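Local coordinates for pyridoxamine 5-phosphate-dependent dehydrase (Escherichia coli, PDB 3B8X), which catalyses removal of the C3'-hydroxyl group from GDP-4-keto-6-deoxy-D-mannose by combined transamination and deoxygenation, a step in making L-colitose for the O-antigen, at residues Y35-Y39 against A259-L265; V53-S57 against N250-L254. The protein carries 1 engineered substitution. One frame throughout, in Å; residues are numbered along the deposited sequence.

Interaction 1: residues Y35-Y39 against A259-L265; sequences YVKQY and AIGIEQL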
# COMPACT_ATOMS: atom_id res chain seq x y z
N TYR B 35 -12.00 3.84 15.40
CA TYR B 35 -11.18 5.06 15.43
C TYR B 35 -10.95 5.62 14.02
O TYR B 35 -11.00 6.82 13.83
CB TYR B 35 -9.86 4.84 16.19
CG TYR B 35 -10.02 4.73 17.69
CD1 TYR B 35 -9.80 3.52 18.35
CD2 TYR B 35 -10.40 5.83 18.46
CE1 TYR B 35 -10.01 3.40 19.73
CE2 TYR B 35 -10.54 5.72 19.86
CZ TYR B 35 -10.37 4.50 20.48
OH TYR B 35 -10.55 4.36 21.84
N VAL B 36 -10.68 4.75 13.04
CA VAL B 36 -10.47 5.23 11.68
C VAL B 36 -11.76 5.88 11.18
O VAL B 36 -11.75 6.93 10.55
CB VAL B 36 -10.10 4.06 10.71
CG1 VAL B 36 -10.24 4.53 9.24
CG2 VAL B 36 -8.70 3.55 11.04
N LYS B 37 -12.88 5.23 11.46
CA LYS B 37 -14.17 5.74 11.03
C LYS B 37 -14.38 7.13 11.62
O LYS B 37 -14.79 8.04 10.92
CB LYS B 37 -15.29 4.78 11.48
CG LYS B 37 -15.37 3.47 10.72
CD LYS B 37 -16.81 3.17 10.32
CE LYS B 37 -17.52 2.30 11.34
NZ LYS B 37 -18.24 3.09 12.39
N GLN B 38 -14.14 7.25 12.92
CA GLN B 38 -14.32 8.51 13.62
C GLN B 38 -13.39 9.56 13.01
O GLN B 38 -13.77 10.72 12.76
CB GLN B 38 -13.86 8.27 15.05
CG GLN B 38 -14.36 9.25 16.08
CD GLN B 38 -14.03 8.77 17.49
OE1 GLN B 38 -13.34 9.47 18.25
NE2 GLN B 38 -14.47 7.55 17.83
N TYR B 39 -12.14 9.18 12.84
CA TYR B 39 -11.19 10.11 12.23
C TYR B 39 -11.68 10.61 10.84
O TYR B 39 -11.53 11.78 10.48
CB TYR B 39 -9.90 9.32 11.99
CG TYR B 39 -8.84 10.12 11.30
CD1 TYR B 39 -8.17 11.14 11.94
CD2 TYR B 39 -8.47 9.81 10.01
CE1 TYR B 39 -7.15 11.87 11.30
CE2 TYR B 39 -7.46 10.51 9.37
CZ TYR B 39 -6.78 11.52 10.02
OH TYR B 39 -5.76 12.17 9.35
N ALA B 259 -6.58 6.70 15.63
CA ALA B 259 -6.71 7.26 16.97
C ALA B 259 -5.82 8.46 17.14
O ALA B 259 -6.25 9.50 17.65
CB ALA B 259 -6.45 6.22 18.06
N ILE B 260 -4.57 8.31 16.70
CA ILE B 260 -3.61 9.36 16.81
C ILE B 260 -4.16 10.54 16.00
O ILE B 260 -4.04 11.72 16.40
CB ILE B 260 -2.25 8.94 16.19
CG1 ILE B 260 -1.58 7.84 17.02
CG2 ILE B 260 -1.35 10.14 16.02
CD1 ILE B 260 -0.54 6.97 16.28
N GLY B 261 -4.67 10.22 14.80
CA GLY B 261 -5.10 11.30 13.90
C GLY B 261 -6.17 12.21 14.50
O GLY B 261 -6.23 13.40 14.21
N ILE B 262 -7.07 11.62 15.28
CA ILE B 262 -8.17 12.39 15.86
C ILE B 262 -7.61 13.47 16.77
O ILE B 262 -8.09 14.60 16.79
CB ILE B 262 -9.01 11.45 16.72
CG1 ILE B 262 -9.87 10.57 15.80
CG2 ILE B 262 -9.75 12.25 17.80
CD1 ILE B 262 -10.27 9.19 16.41
N GLU B 263 -6.54 13.10 17.48
CA GLU B 263 -5.93 13.98 18.46
C GLU B 263 -5.28 15.07 17.65
O GLU B 263 -5.40 16.22 18.00
CB GLU B 263 -4.89 13.23 19.30
CG GLU B 263 -5.50 12.21 20.27
CD GLU B 263 -6.71 12.73 21.06
OE1 GLU B 263 -6.84 13.96 21.31
OE2 GLU B 263 -7.53 11.89 21.46
N GLN B 264 -4.60 14.68 16.57
CA GLN B 264 -3.87 15.60 15.69
C GLN B 264 -4.79 16.66 15.07
O GLN B 264 -4.44 17.83 15.02
CB GLN B 264 -3.11 14.82 14.60
CG GLN B 264 -1.91 14.00 15.12
CD GLN B 264 -0.70 14.85 15.49
OE1 GLN B 264 0.12 15.18 14.64
NE2 GLN B 264 -0.59 15.20 16.78
N LEU B 265 -5.97 16.26 14.60
CA LEU B 265 -6.92 17.17 13.99
C LEU B 265 -7.29 18.28 14.99
O LEU B 265 -7.53 19.42 14.60
CB LEU B 265 -8.18 16.45 13.48
CG LEU B 265 -7.99 15.52 12.26
CD1 LEU B 265 -9.24 14.85 11.77
CD2 LEU B 265 -7.42 16.26 11.07
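A little over one turn of helix 34-47 runs beside nearly two turns of helix 255-286, the short-segment axes 8.5 Å apart at closest approach and their N-to-C directions 27° apart. So near-parallel a course lets the contact extend lengthwise: Tyr35 CA lies 5.2 Å from Ala259 CA and, a turn further on, Tyr39 CA lies 5.2 Å from Ile262 CA. The main hollow is at Gly261. Tyr39 reaches its ring over the second helix there, Tyr39 CE1 coming within 3.4 Å of Gly261 CA; an ideal CB on Gly261 would stand 2.3 Å from Tyr39 CE1, a clash. Leu265 CD1 closes the far end of this hollow, 3.7 Å from Tyr39 CE1. The reverse bump is Ile262, whose CD1 enters a notch in 35-39, 3.6 Å from Tyr35 O and 3.6 Å from Gln38 OE1, while Ile262 CG1 rests 4.0 Å from Tyr39 CB. Ala259 CB sits over the Tyr35 ring in a CH-pi contact, 4.2 Å from the centroid and 24° off the normal. With no polar bond between the segments, the 347 Å² is buried by shape fit: near-parallel helix packing within the aminotransferase-fold subunit. Glu255, in the first turn of helix 255-286, accepts hydrogen bonds from Tyr35 N and Val36 N; helix 15-27 packs on Ala259 and Tyr35, and Met54 of strand 51-55 packs against Val36 and Tyr39.

Interaction 2: residues V53-S57 against N250-L254; sequences VMVSS and NVRPL. With G4M ([(2R,3S,4R,5R)-5-(2-amino-6-oxo-1,6-dihydro-9H-purin-9-yl)-3,4-dihydroxytetrahydrofuran-2-yl]methyl (2R,3S,4S,5S,6R)-3,4-dihydroxy-5-[({3-hydroxy-2-methyl-5-[(phosphonooxy)methyl]pyridin-4-yl}methyl)amino]-6-methyltetrahydro-2H-pyran-2-yl dihydrogen diphosphate), chain O.
At the dimer interface, between the two G4M pockets, the end of strand 51-55 meets the loop leading into helix 255-286. Val53 to Val55 are extended; Ser56 (phi/psi -59/-29) breaks the strand, and Ser57 (-165/169) is the N-cap of helix 58-68, Ser57 CB 3.4 Å from the phosphate oxygen OP1 of G4M. Opposite, Asn250 OD1 accepts from Arg252 N at 3.1 Å and 171°, an Asx turn. Within this turn, Val251 (-126/37) offers its O to Ser56 N at 2.8 Å, 140°. Strand 51-55 is an edge strand of the large mixed sheet of the PLP-dependent aminotransferase fold, and the Ser56-Val251 hydrogen bond ties the loop to the chain just past Val55, whose backbone pairs with Gly198. Ser56 CA and Pro253 CA are 4.2 Å apart. Pro253 (C-gamma endo) points at the strand, Pro253 CG 3.6 Å from both Met54 CG and Met54 O; Met54 is t, t, t. Val55 CG1 meets Val251 CG2 at 4.0 Å, both valines in m. Ser56 OG hydrogen-bonds Thr60 OG1. Arg252 NE forms a salt bridge with Glu196 of the second subunit, and Asn250 ND2 hydrogen-bonds that Glu196 and OP1 of the other G4M.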
# COMPACT_ATOMS: atom_id res chain seq x y z
N VAL B 53 -11.73 9.17 3.23
CA VAL B 53 -11.31 7.76 3.29
C VAL B 53 -9.84 7.73 3.67
O VAL B 53 -9.01 8.10 2.86
CB VAL B 53 -11.42 6.97 1.99
CG1 VAL B 53 -10.92 5.55 2.23
CG2 VAL B 53 -12.88 6.89 1.46
N MET B 54 -9.54 7.24 4.87
CA MET B 54 -8.16 7.11 5.34
C MET B 54 -7.46 5.88 4.79
O MET B 54 -8.06 4.82 4.70
CB MET B 54 -8.12 6.99 6.84
CG MET B 54 -6.67 7.15 7.40
SD MET B 54 -6.65 6.84 9.19
CE MET B 54 -5.05 7.49 9.73
N VAL B 55 -6.20 6.03 4.41
CA VAL B 55 -5.46 4.93 3.80
C VAL B 55 -4.07 4.89 4.38
O VAL B 55 -3.68 5.71 5.20
CB VAL B 55 -5.38 5.02 2.24
CG1 VAL B 55 -6.76 4.71 1.63
CG2 VAL B 55 -4.91 6.37 1.80
N SER B 56 -3.33 3.88 3.99
CA SER B 56 -2.03 3.69 4.57
C SER B 56 -1.01 4.82 4.43
O SER B 56 -0.14 4.91 5.26
CB SER B 56 -1.48 2.33 4.12
OG SER B 56 -1.13 2.34 2.72
N SER B 57 -1.06 5.64 3.38
CA SER B 57 -0.09 6.75 3.21
C SER B 57 -0.65 7.71 2.15
O SER B 57 -1.67 7.41 1.51
CB SER B 57 1.30 6.27 2.76
OG SER B 57 1.20 5.61 1.51
N ASN B 250 -4.97 -3.81 -0.69
CA ASN B 250 -5.20 -3.71 0.74
C ASN B 250 -4.25 -2.56 1.11
O ASN B 250 -3.02 -2.75 1.17
CB ASN B 250 -4.78 -4.94 1.53
CG ASN B 250 -4.70 -4.66 3.03
OD1 ASN B 250 -4.89 -3.51 3.46
ND2 ASN B 250 -4.40 -5.69 3.85
N VAL B 251 -4.80 -1.36 1.29
CA VAL B 251 -4.04 -0.19 1.75
C VAL B 251 -4.73 0.43 2.98
O VAL B 251 -4.82 1.64 3.14
CB VAL B 251 -3.81 0.87 0.66
CG1 VAL B 251 -2.96 0.23 -0.46
CG2 VAL B 251 -5.16 1.35 0.13
N ARG B 252 -5.26 -0.44 3.81
CA ARG B 252 -5.93 0.02 5.00
C ARG B 252 -4.90 0.64 5.96
O ARG B 252 -3.74 0.23 5.96
CB ARG B 252 -6.58 -1.20 5.68
CG ARG B 252 -7.76 -1.80 4.94
CD ARG B 252 -8.35 -2.89 5.81
NE ARG B 252 -7.45 -4.00 6.11
CZ ARG B 252 -7.85 -5.26 6.26
NH1 ARG B 252 -9.14 -5.56 6.15
NH2 ARG B 252 -6.96 -6.22 6.53
N PRO B 253 -5.32 1.63 6.75
CA PRO B 253 -4.40 2.21 7.73
C PRO B 253 -4.63 1.38 8.98
O PRO B 253 -5.60 0.63 9.06
CB PRO B 253 -5.00 3.61 8.02
CG PRO B 253 -6.48 3.53 7.61
CD PRO B 253 -6.65 2.28 6.76
N LEU B 254 -3.80 1.60 10.00
CA LEU B 254 -3.96 0.87 11.26
C LEU B 254 -4.93 1.60 12.18
O LEU B 254 -5.06 2.82 12.10
CB LEU B 254 -2.62 0.75 11.96
CG LEU B 254 -1.68 -0.21 11.21
CD1 LEU B 254 -0.33 -0.24 11.88
CD2 LEU B 254 -2.30 -1.57 11.12
OP3 G4M O . 4.85 10.22 2.22
PL G4M O . 3.38 9.86 1.76
OP1 G4M O . 3.27 8.43 1.02
OP2 G4M O . 2.42 9.86 3.06
OP4 G4M O . 2.81 11.07 0.83
C5B G4M O . 3.40 10.94 -0.44
C5L G4M O . 3.36 12.28 -1.08
C6L G4M O . 2.43 12.51 -2.09
N1L G4M O . 2.43 13.67 -2.71
C2L G4M O . 3.25 14.65 -2.42
C2A G4M O . 3.22 15.93 -3.22
C3L G4M O . 4.19 14.54 -1.40
O3L G4M O . 5.05 15.55 -1.20
C4L G4M O . 4.22 13.30 -0.67
C4A G4M O . 5.14 13.08 0.37
N4A G4M O . 6.04 13.98 0.62
C4G G4M O . 6.89 13.79 1.74
C5G G4M O . 8.27 14.37 1.50
C6G G4M O . 8.16 15.81 0.99
O5G G4M O . 8.80 14.42 2.82
C3G G4M O . 7.09 12.30 2.07
O3G G4M O . 6.31 12.01 3.22
C2G G4M O . 8.59 12.04 2.41
O2G G4M O . 8.77 10.78 3.07
C1G G4M O . 9.13 13.12 3.31
O1G G4M O . 10.54 13.07 3.17
P2 G4M O . 11.46 13.32 4.44
O3P G4M O . 10.96 14.65 5.22
O4P G4M O . 12.95 13.67 3.91
OPP G4M O . 11.29 11.96 5.28
P G4M O . 12.34 11.82 6.49
O1P G4M O . 13.92 11.97 6.20
O2P G4M O . 12.03 10.32 6.94
O5' G4M O . 11.81 12.63 7.74
C5' G4M O . 12.32 13.95 7.75
C4' G4M O . 12.91 14.20 9.13
O4' G4M O . 12.02 13.64 10.14
C3' G4M O . 14.26 13.46 9.27
O3' G4M O . 15.06 14.24 10.14
C2' G4M O . 13.85 12.11 9.91
O2' G4M O . 14.94 11.63 10.71
C1' G4M O . 12.73 12.58 10.83
N9 G4M O . 11.81 11.49 11.17
C8 G4M O . 11.00 10.84 10.29
N7 G4M O . 10.29 9.96 10.98
C4 G4M O . 11.59 11.01 12.43
C5 G4M O . 10.60 10.01 12.32
C6 G4M O . 10.15 9.33 13.51
O6 G4M O . 9.29 8.46 13.50
N3 G4M O . 12.11 11.30 13.63
C2 G4M O . 11.70 10.65 14.71
N1 G4M O . 10.73 9.68 14.67
N2 G4M O . 12.26 10.95 15.91

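Overall arrangement
The centres of interactions 1 and 2 are 13 Å apart, and both join the same two parts of the chain. Helix 34-47 leads into strand 51-55, giving 35-39 and then 53-57; about 190 residues later the loop 250-254 leads into helix 255-286, which carries 259-265. The pairing order is therefore first with last and second with third. The two contacts touch directly: Tyr39 CD2 is 3.6 Å from Met54 SD, and Val36 CG2 is 3.9 Å from Leu254 O and 4.1 Å from Pro253 CG. Packing of the helices thus continues into the sheet edge, where interaction 2 borders the G4M pockets at the subunit interface.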